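TetR family transcription regulator (Marinobacter aquaeolei, PDB 3PAS) probably binds DNA as a transcription factor of the TetR family, controlling transcription through a helix-turn-helix motif. Local coordinates at residues B[9-14]-B[60-65]; B[16-21]-B[99-104]; B[24-29]-B[106-111]. All blocks are in the same frame, centred on the assembly; numbering follows the deposited sequence.

Interaction 1 (B[9-14]-B[60-65]); sequences KRIAFL and FYYVSD
In the helical turn that brings Y62 against I11 and L14, the carbonyl oxygen F60 O is gripped twice, by the backbone S64 N and by the hydroxyl S64 OG, the latter at 2.8 Å. The hydroxyl meets F60 O from above the carbonyl plane, 41° out of it, and its oxygen also lies over the centre of the F60 ring. Across to the other helix the contact is apolar and centred on the Y62 ring. Its CG stands anti to the backbone N (chi1 167°), which sets the ring in front of I11 and L14. L14 CB lies over one face, 4.1 Å from the ring centroid and 18° off the ring normal, a CH-pi contact, while L14 CD1 comes within 3.9 Å of Y62 CD1. I11 crosses the tyrosine at about a right angle; in one of its two modelled conformers, I11 CD1 approaches Y62 CE1 obliquely. The phenol end is tied back to the first helix by a hydrogen bond between Y62 OH and E15 OE2. With the ring cut back to an alanine, a gap would probably open beside I11 and L14, and E15 would be left without this hydroxyl partner. The contact joins the first helix of the DNA-binding part of this TetR fold to the long helix 52-76, with the predicted helix-turn-helix between them in sequence. L14 also packs on L55, A58 and T59 of helix 52-76, F13 turns to helix 42-48, and F60 stacks on F109 of helix 100-110.

Interaction 2 (B[16-21]-B[99-104]); sequences ATVREV and RPELFR. With ACT (acetate ion), chain M.
V18 has CG1 anti to its backbone N (chi1 171°), while E101 holds CG between N and the carbonyl carbon (chi1 64°). This sets V18 CG1 against the CB and CG of the glutamate. In this all-helical TetR fold the pair joins helix 5-24, of the DNA-binding part, to the start of helix 100-110, in the part that in the family generally serves as the regulatory domain. The two side chains cross at about a right angle, V18 CG1 lying 3.5 Å from E101 CG and 3.7 Å from E101 CB. A bend at chi2 (-86°) takes the carboxylate off the valine to R99. In the modelled conformer of that arginine, one of two and to that extent doubtful, R99 NE and R99 NH2 both reach E101 OE2, side-on and in the guanidinium plane; R99 NH2 also forms a salt bridge with E15. V18 is buried further by T59 and V63 of helix 52-76. Farther along, R104 NH1 makes a weak hydrogen bond of 3.2 Å to OXT of an acetate that probably came from the crystallisation liquor. Back at the contact, V18 CG1 also touches the main chain, 3.5 Å from E101 O.

Interaction 3 (B[24-29]-B[106-111]); sequences HGFSAT and HETFTH
F26 and T108 point at one another from opposite directions, and the far edge of the phenylalanine ring slides in between T108 and F109. This places the loop after helix 5-24, which leads into the predicted helix-turn-helix of the TetR fold, against the C-terminal end of helix 100-110. The T108 methyl does the touching: T108 CG2 comes obliquely to within 3.4 Å of F26 CE2. Its hydroxyl is turned to its own helix, where T108 OG1 bonds R104 O. F26 and F109 cross at a slant and do not lie flat on each other; F26 CZ is 3.8 Å from F109 CD2. The F26 ring also meets W114 edge-to-face and packs on V21 and L56, so residues of several segments close round it. The loop is shaped by G25, which leaves the helix with positive phi, and by a type I turn from F26 to T29 in which T29 N bonds F26 O. T29 OG1 adds a bond of 2.7 Å to G25 O, nearly along the C=O axis. K52 NZ takes both F26 O and T29 O as acceptors. At its leading edge the F26 ring meets the helix backbone itself, with F109 CA close to the ring plane and 3.7 Å from F26 CZ.

Overall arrangement
From the N terminus, helix 5-24 supplies the first segments of interactions 1 and 2, and the loop after it supplies that of interaction 3. Their partners follow in the same order, 60-65, then 99-104, then 106-111, so all three closures cross and none nests. Interaction 1 closes a loop that includes the predicted helix-turn-helix; interactions 2 and 3 close longer ones, bringing helix 100-110 back to the DNA-binding part. Interactions 1 and 2 meet where V63 CG1 packs 3.2 Å from L102 O, and interactions 1 and 3 where F60 CE1 lies 3.7 Å from T110 CG2; interactions 2 and 3 share helix 100-110. Together they tie helix 5-24 and the loop after it to helices 52-76 and 100-110.

Interaction 1 (B[9-14]-B[60-65])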
# COMPACT_ATOMS: atom_id res chain seq x y z
N LYS B 9 -10.64 -10.39 -30.72
CA LYS B 9 -11.44 -9.17 -30.58
C LYS B 9 -11.68 -8.99 -29.08
O LYS B 9 -11.59 -7.88 -28.56
CB LYS B 9 -12.80 -9.31 -31.30
CG LYS B 9 -12.76 -9.38 -32.79
CD LYS B 9 -12.66 -8.02 -33.41
CE LYS B 9 -12.83 -8.09 -34.90
NZ LYS B 9 -14.22 -8.43 -35.29
N ARG B 10 -11.97 -10.09 -28.39
CA ARG B 10 -12.22 -10.03 -26.96
C ARG B 10 -11.00 -9.46 -26.25
O ARG B 10 -11.13 -8.56 -25.45
CB ARG B 10 -12.60 -11.37 -26.35
CG ARG B 10 -14.05 -11.79 -26.58
CD ARG B 10 -14.38 -13.18 -25.98
NE ARG B 10 -15.78 -13.55 -26.30
CZ ARG B 10 -16.85 -13.19 -25.59
NH1 ARG B 10 -16.73 -12.44 -24.50
NH2 ARG B 10 -18.08 -13.54 -25.98
N ILE B 11 -9.82 -10.00 -26.55
CA ILE B 11 -8.55 -9.52 -25.98
C ILE B 11 -8.33 -8.03 -26.23
O ILE B 11 -7.82 -7.30 -25.36
CB ILE B 11 -7.34 -10.34 -26.54
CG1 ILE B 11 -7.40 -11.78 -26.03
CG2 ILE B 11 -5.98 -9.72 -26.12
CD1 ILE B 11 -7.09 -11.90 -24.59
N ALA B 12 -8.72 -7.55 -27.41
CA ALA B 12 -8.57 -6.16 -27.75
C ALA B 12 -9.39 -5.33 -26.78
O ALA B 12 -8.88 -4.31 -26.24
CB ALA B 12 -8.93 -5.86 -29.21
N PHE B 13 -10.63 -5.76 -26.51
CA PHE B 13 -11.47 -5.04 -25.56
C PHE B 13 -11.03 -5.14 -24.11
O PHE B 13 -11.11 -4.14 -23.38
CB PHE B 13 -12.94 -5.45 -25.68
CG PHE B 13 -13.58 -5.08 -27.00
CD1 PHE B 13 -13.70 -3.76 -27.40
CD2 PHE B 13 -14.06 -6.07 -27.84
CE1 PHE B 13 -14.27 -3.42 -28.60
CE2 PHE B 13 -14.66 -5.74 -29.04
CZ PHE B 13 -14.77 -4.41 -29.43
N LEU B 14 -10.61 -6.33 -23.68
CA LEU B 14 -10.16 -6.55 -22.35
C LEU B 14 -8.89 -5.72 -22.06
O LEU B 14 -8.82 -5.04 -21.06
CB LEU B 14 -9.91 -8.05 -22.11
CG LEU B 14 -11.15 -8.93 -22.19
CD1 LEU B 14 -10.78 -10.38 -22.47
CD2 LEU B 14 -12.01 -8.73 -20.93
N PHE B 60 -11.58 -7.98 -15.11
CA PHE B 60 -11.02 -8.36 -13.82
C PHE B 60 -10.59 -9.84 -13.85
O PHE B 60 -9.48 -10.20 -13.43
CB PHE B 60 -11.97 -8.08 -12.68
CG PHE B 60 -11.41 -8.44 -11.34
CD1 PHE B 60 -10.44 -7.68 -10.80
CD2 PHE B 60 -11.81 -9.58 -10.70
CE1 PHE B 60 -9.88 -8.01 -9.55
CE2 PHE B 60 -11.29 -9.90 -9.45
CZ PHE B 60 -10.33 -9.14 -8.90
N TYR B 61 -11.45 -10.70 -14.39
CA TYR B 61 -11.11 -12.12 -14.51
C TYR B 61 -9.99 -12.42 -15.47
O TYR B 61 -9.18 -13.33 -15.23
CB TYR B 61 -12.34 -12.95 -14.88
CG TYR B 61 -13.35 -13.05 -13.80
CD1 TYR B 61 -12.97 -13.21 -12.47
CD2 TYR B 61 -14.71 -13.08 -14.09
CE1 TYR B 61 -13.91 -13.33 -11.45
CE2 TYR B 61 -15.66 -13.22 -13.07
CZ TYR B 61 -15.24 -13.35 -11.76
OH TYR B 61 -16.16 -13.48 -10.74
N TYR B 62 -9.93 -11.68 -16.56
CA TYR B 62 -8.83 -11.79 -17.49
C TYR B 62 -7.49 -11.41 -16.81
O TYR B 62 -6.47 -12.13 -16.94
CB TYR B 62 -9.10 -10.85 -18.67
CG TYR B 62 -7.94 -10.59 -19.58
CD1 TYR B 62 -7.57 -11.53 -20.53
CD2 TYR B 62 -7.23 -9.39 -19.54
CE1 TYR B 62 -6.53 -11.29 -21.40
CE2 TYR B 62 -6.20 -9.16 -20.41
CZ TYR B 62 -5.86 -10.13 -21.36
OH TYR B 62 -4.80 -9.93 -22.25
N VAL B 63 -7.49 -10.30 -16.08
CA VAL B 63 -6.28 -9.83 -15.41
C VAL B 63 -5.87 -10.86 -14.31
O VAL B 63 -4.73 -11.35 -14.27
CB VAL B 63 -6.52 -8.41 -14.85
CG1 VAL B 63 -5.43 -8.03 -13.87
CG2 VAL B 63 -6.65 -7.34 -16.01
N SER B 64 -6.83 -11.22 -13.48
CA SER B 64 -6.62 -12.18 -12.40
C SER B 64 -6.18 -13.55 -12.93
O SER B 64 -5.24 -14.16 -12.40
CB SER B 64 -7.90 -12.32 -11.55
OG SER B 64 -8.30 -11.07 -11.01
N ASP B 65 -6.85 -14.05 -13.96
CA ASP B 65 -6.45 -15.34 -14.55
C ASP B 65 -5.04 -15.36 -15.12
O ASP B 65 -4.29 -16.31 -14.90
CB ASP B 65 -7.43 -15.79 -15.60
CG ASP B 65 -8.79 -16.10 -14.99
OD1 ASP B 65 -8.89 -16.11 -13.74
OD2 ASP B 65 -9.75 -16.29 -15.75

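Interaction 2 (B[16-21]-B[99-104])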
# COMPACT_ATOMS: atom_id res chain seq x y z
N ALA B 16 -7.92 -2.98 -23.74
CA ALA B 16 -8.29 -1.56 -23.79
C ALA B 16 -8.93 -1.13 -22.47
O ALA B 16 -8.72 -0.00 -22.00
CB ALA B 16 -9.25 -1.31 -24.96
N THR B 17 -9.70 -2.03 -21.85
CA THR B 17 -10.33 -1.78 -20.56
C THR B 17 -9.23 -1.64 -19.49
O THR B 17 -9.24 -0.69 -18.73
CB THR B 17 -11.30 -2.87 -20.16
OG1 THR B 17 -12.35 -2.97 -21.13
CG2 THR B 17 -11.96 -2.57 -18.82
N VAL B 18 -8.32 -2.62 -19.43
CA VAL B 18 -7.12 -2.51 -18.55
C VAL B 18 -6.40 -1.15 -18.70
O VAL B 18 -6.20 -0.48 -17.71
CB VAL B 18 -6.10 -3.62 -18.80
CG1 VAL B 18 -4.76 -3.31 -18.00
CG2 VAL B 18 -6.69 -4.99 -18.42
N ARG B 19 -6.08 -0.73 -19.93
CA ARG B 19 -5.39 0.53 -20.15
C ARG B 19 -6.14 1.77 -19.74
O ARG B 19 -5.58 2.64 -19.05
CB ARG B 19 -4.93 0.70 -21.62
CG ARG B 19 -3.94 -0.34 -22.07
CD ARG B 19 -3.30 0.03 -23.41
NE ARG B 19 -4.26 0.33 -24.46
CZ ARG B 19 -4.90 -0.58 -25.20
NH1 ARG B 19 -4.70 -1.86 -25.00
NH2 ARG B 19 -5.75 -0.19 -26.14
N GLU B 20 -7.42 1.85 -20.14
CA GLU B 20 -8.21 3.03 -19.88
C GLU B 20 -8.51 3.19 -18.39
O GLU B 20 -8.40 4.30 -17.84
CB GLU B 20 -9.47 3.02 -20.73
CG GLU B 20 -9.20 3.16 -22.19
CD GLU B 20 -8.62 4.53 -22.55
OE1 GLU B 20 -9.28 5.54 -22.25
OE2 GLU B 20 -7.51 4.56 -23.14
N VAL B 21 -8.86 2.09 -17.73
CA VAL B 21 -9.16 2.17 -16.29
C VAL B 21 -7.87 2.43 -15.51
O VAL B 21 -7.86 3.26 -14.56
CB VAL B 21 -9.89 0.95 -15.78
CG1 VAL B 21 -9.99 0.98 -14.23
CG2 VAL B 21 -11.30 0.85 -16.44
N ARG B 99 4.08 -5.36 -17.12
CA ARG B 99 2.68 -5.07 -17.31
C ARG B 99 2.07 -4.51 -16.02
O ARG B 99 1.13 -5.09 -15.43
CB ARG B 99 1.96 -6.32 -17.79
CG ARG B 99 2.56 -6.88 -19.07
CD ARG B 99 1.49 -7.29 -20.05
NE ARG B 99 0.52 -6.20 -20.15
CZ ARG B 99 -0.70 -6.35 -20.62
NH1 ARG B 99 -1.08 -7.53 -21.08
NH2 ARG B 99 -1.49 -5.33 -20.67
N PRO B 100 2.60 -3.36 -15.57
CA PRO B 100 2.09 -2.84 -14.29
C PRO B 100 0.58 -2.49 -14.36
O PRO B 100 -0.12 -2.46 -13.35
CB PRO B 100 2.93 -1.59 -14.09
CG PRO B 100 3.39 -1.21 -15.38
CD PRO B 100 3.56 -2.44 -16.17
N GLU B 101 0.09 -2.22 -15.55
CA GLU B 101 -1.35 -1.94 -15.74
C GLU B 101 -2.25 -3.09 -15.27
O GLU B 101 -3.39 -2.88 -14.82
CB GLU B 101 -1.63 -1.55 -17.20
CG GLU B 101 -1.35 -2.66 -18.22
CD GLU B 101 0.10 -2.77 -18.74
OE1 GLU B 101 1.03 -2.20 -18.15
OE2 GLU B 101 0.28 -3.44 -19.76
N LEU B 102 -1.75 -4.33 -15.33
CA LEU B 102 -2.50 -5.48 -14.82
C LEU B 102 -2.65 -5.37 -13.30
O LEU B 102 -3.73 -5.56 -12.74
CB LEU B 102 -1.78 -6.78 -15.17
CG LEU B 102 -1.65 -7.25 -16.61
CD1 LEU B 102 -0.80 -8.58 -16.57
CD2 LEU B 102 -3.08 -7.47 -17.30
N PHE B 103 -1.56 -5.10 -12.60
CA PHE B 103 -1.61 -4.87 -11.16
C PHE B 103 -2.53 -3.68 -10.81
O PHE B 103 -3.27 -3.72 -9.83
CB PHE B 103 -0.22 -4.52 -10.61
CG PHE B 103 0.71 -5.69 -10.38
CD1 PHE B 103 0.56 -6.89 -11.05
CD2 PHE B 103 1.82 -5.54 -9.52
CE1 PHE B 103 1.46 -7.95 -10.84
CE2 PHE B 103 2.68 -6.59 -9.31
CZ PHE B 103 2.50 -7.80 -9.99
N ARG B 104 -2.42 -2.59 -11.57
CA ARG B 104 -3.24 -1.39 -11.27
C ARG B 104 -4.74 -1.67 -11.48
O ARG B 104 -5.57 -1.29 -10.63
CB ARG B 104 -2.78 -0.24 -12.12
CG ARG B 104 -3.47 1.06 -11.85
CD ARG B 104 -2.52 2.21 -12.12
NE ARG B 104 -2.67 3.18 -11.05
CZ ARG B 104 -2.26 2.98 -9.79
NH1 ARG B 104 -1.67 1.84 -9.41
NH2 ARG B 104 -2.46 3.94 -8.89
C ACT M . 1.86 -0.45 -9.96
O ACT M . 2.74 0.44 -9.97
OXT ACT M . 0.73 -0.08 -10.33
CH3 ACT M . 2.15 -1.86 -9.53

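Interaction 3 (B[24-29]-B[106-111])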
# COMPACT_ATOMS: atom_id res chain seq x y z
N HIS B 24 -7.22 6.21 -16.25
CA HIS B 24 -8.23 7.24 -15.95
C HIS B 24 -9.28 6.86 -14.89
O HIS B 24 -10.07 7.70 -14.48
CB HIS B 24 -8.92 7.66 -17.26
CG HIS B 24 -7.96 8.08 -18.33
ND1 HIS B 24 -7.57 7.24 -19.36
CD2 HIS B 24 -7.28 9.24 -18.51
CE1 HIS B 24 -6.72 7.88 -20.14
NE2 HIS B 24 -6.51 9.09 -19.64
N GLY B 25 -9.27 5.61 -14.43
CA GLY B 25 -10.22 5.14 -13.39
C GLY B 25 -11.55 4.73 -14.04
O GLY B 25 -11.77 4.90 -15.26
N PHE B 26 -12.43 4.14 -13.24
CA PHE B 26 -13.70 3.60 -13.78
C PHE B 26 -14.69 4.61 -14.31
O PHE B 26 -15.25 4.46 -15.40
CB PHE B 26 -14.42 2.78 -12.69
CG PHE B 26 -13.76 1.46 -12.38
CD1 PHE B 26 -13.60 0.52 -13.38
CD2 PHE B 26 -13.34 1.16 -11.09
CE1 PHE B 26 -13.00 -0.71 -13.11
CE2 PHE B 26 -12.76 -0.04 -10.80
CZ PHE B 26 -12.59 -1.00 -11.81
N SER B 27 -14.96 5.61 -13.48
CA SER B 27 -15.97 6.62 -13.78
C SER B 27 -15.70 7.35 -15.06
O SER B 27 -16.62 7.64 -15.79
CB SER B 27 -16.03 7.63 -12.64
OG SER B 27 -16.45 6.94 -11.49
N ALA B 28 -14.44 7.66 -15.34
CA ALA B 28 -14.13 8.37 -16.58
C ALA B 28 -14.14 7.48 -17.81
O ALA B 28 -14.20 7.99 -18.93
CB ALA B 28 -12.76 9.09 -16.47
N THR B 29 -14.08 6.17 -17.63
CA THR B 29 -13.98 5.24 -18.75
C THR B 29 -15.36 4.71 -19.13
O THR B 29 -16.00 3.98 -18.38
CB THR B 29 -13.04 4.07 -18.36
OG1 THR B 29 -11.76 4.60 -17.98
CG2 THR B 29 -12.85 3.11 -19.48
N HIS B 106 -6.22 -4.66 -11.26
CA HIS B 106 -6.59 -5.49 -10.12
C HIS B 106 -6.85 -4.67 -8.82
O HIS B 106 -7.88 -4.82 -8.15
CB HIS B 106 -5.50 -6.56 -9.87
CG HIS B 106 -5.84 -7.47 -8.74
ND1 HIS B 106 -5.55 -7.16 -7.42
CD2 HIS B 106 -6.53 -8.63 -8.71
CE1 HIS B 106 -6.04 -8.09 -6.64
NE2 HIS B 106 -6.62 -9.01 -7.40
N GLU B 107 -5.91 -3.80 -8.49
CA GLU B 107 -5.99 -2.89 -7.33
C GLU B 107 -7.20 -1.93 -7.44
O GLU B 107 -7.97 -1.80 -6.50
CB GLU B 107 -4.69 -2.09 -7.24
CG GLU B 107 -4.55 -1.08 -6.05
CD GLU B 107 -4.32 -1.77 -4.71
OE1 GLU B 107 -4.27 -3.02 -4.67
OE2 GLU B 107 -4.22 -1.04 -3.68
N THR B 108 -7.36 -1.27 -8.57
CA THR B 108 -8.49 -0.36 -8.74
C THR B 108 -9.81 -1.11 -8.56
O THR B 108 -10.70 -0.64 -7.84
CB THR B 108 -8.51 0.32 -10.13
OG1 THR B 108 -7.31 1.07 -10.31
CG2 THR B 108 -9.70 1.31 -10.21
N PHE B 109 -9.94 -2.29 -9.19
CA PHE B 109 -11.17 -3.07 -9.11
C PHE B 109 -11.45 -3.58 -7.71
O PHE B 109 -12.58 -3.42 -7.20
CB PHE B 109 -11.13 -4.27 -10.06
CG PHE B 109 -12.47 -4.96 -10.26
CD1 PHE B 109 -12.93 -5.89 -9.35
CD2 PHE B 109 -13.24 -4.71 -11.39
CE1 PHE B 109 -14.15 -6.54 -9.52
CE2 PHE B 109 -14.48 -5.36 -11.57
CZ PHE B 109 -14.93 -6.28 -10.63
N THR B 110 -10.44 -4.21 -7.09
CA THR B 110 -10.65 -4.77 -5.74
C THR B 110 -10.97 -3.70 -4.70
O THR B 110 -11.62 -4.01 -3.72
CB THR B 110 -9.45 -5.66 -5.19
OG1 THR B 110 -8.29 -4.85 -5.07
CG2 THR B 110 -9.16 -6.84 -6.08
N HIS B 111 -10.55 -2.46 -4.90
CA HIS B 111 -10.80 -1.32 -3.97
C HIS B 111 -12.00 -0.51 -4.44
O HIS B 111 -12.11 0.65 -4.11
CB HIS B 111 -9.61 -0.34 -3.92
CG HIS B 111 -8.44 -0.79 -3.10
ND1 HIS B 111 -8.37 -0.62 -1.73
CD2 HIS B 111 -7.26 -1.34 -3.47
CE1 HIS B 111 -7.21 -1.07 -1.29
NE2 HIS B 111 -6.52 -1.52 -2.32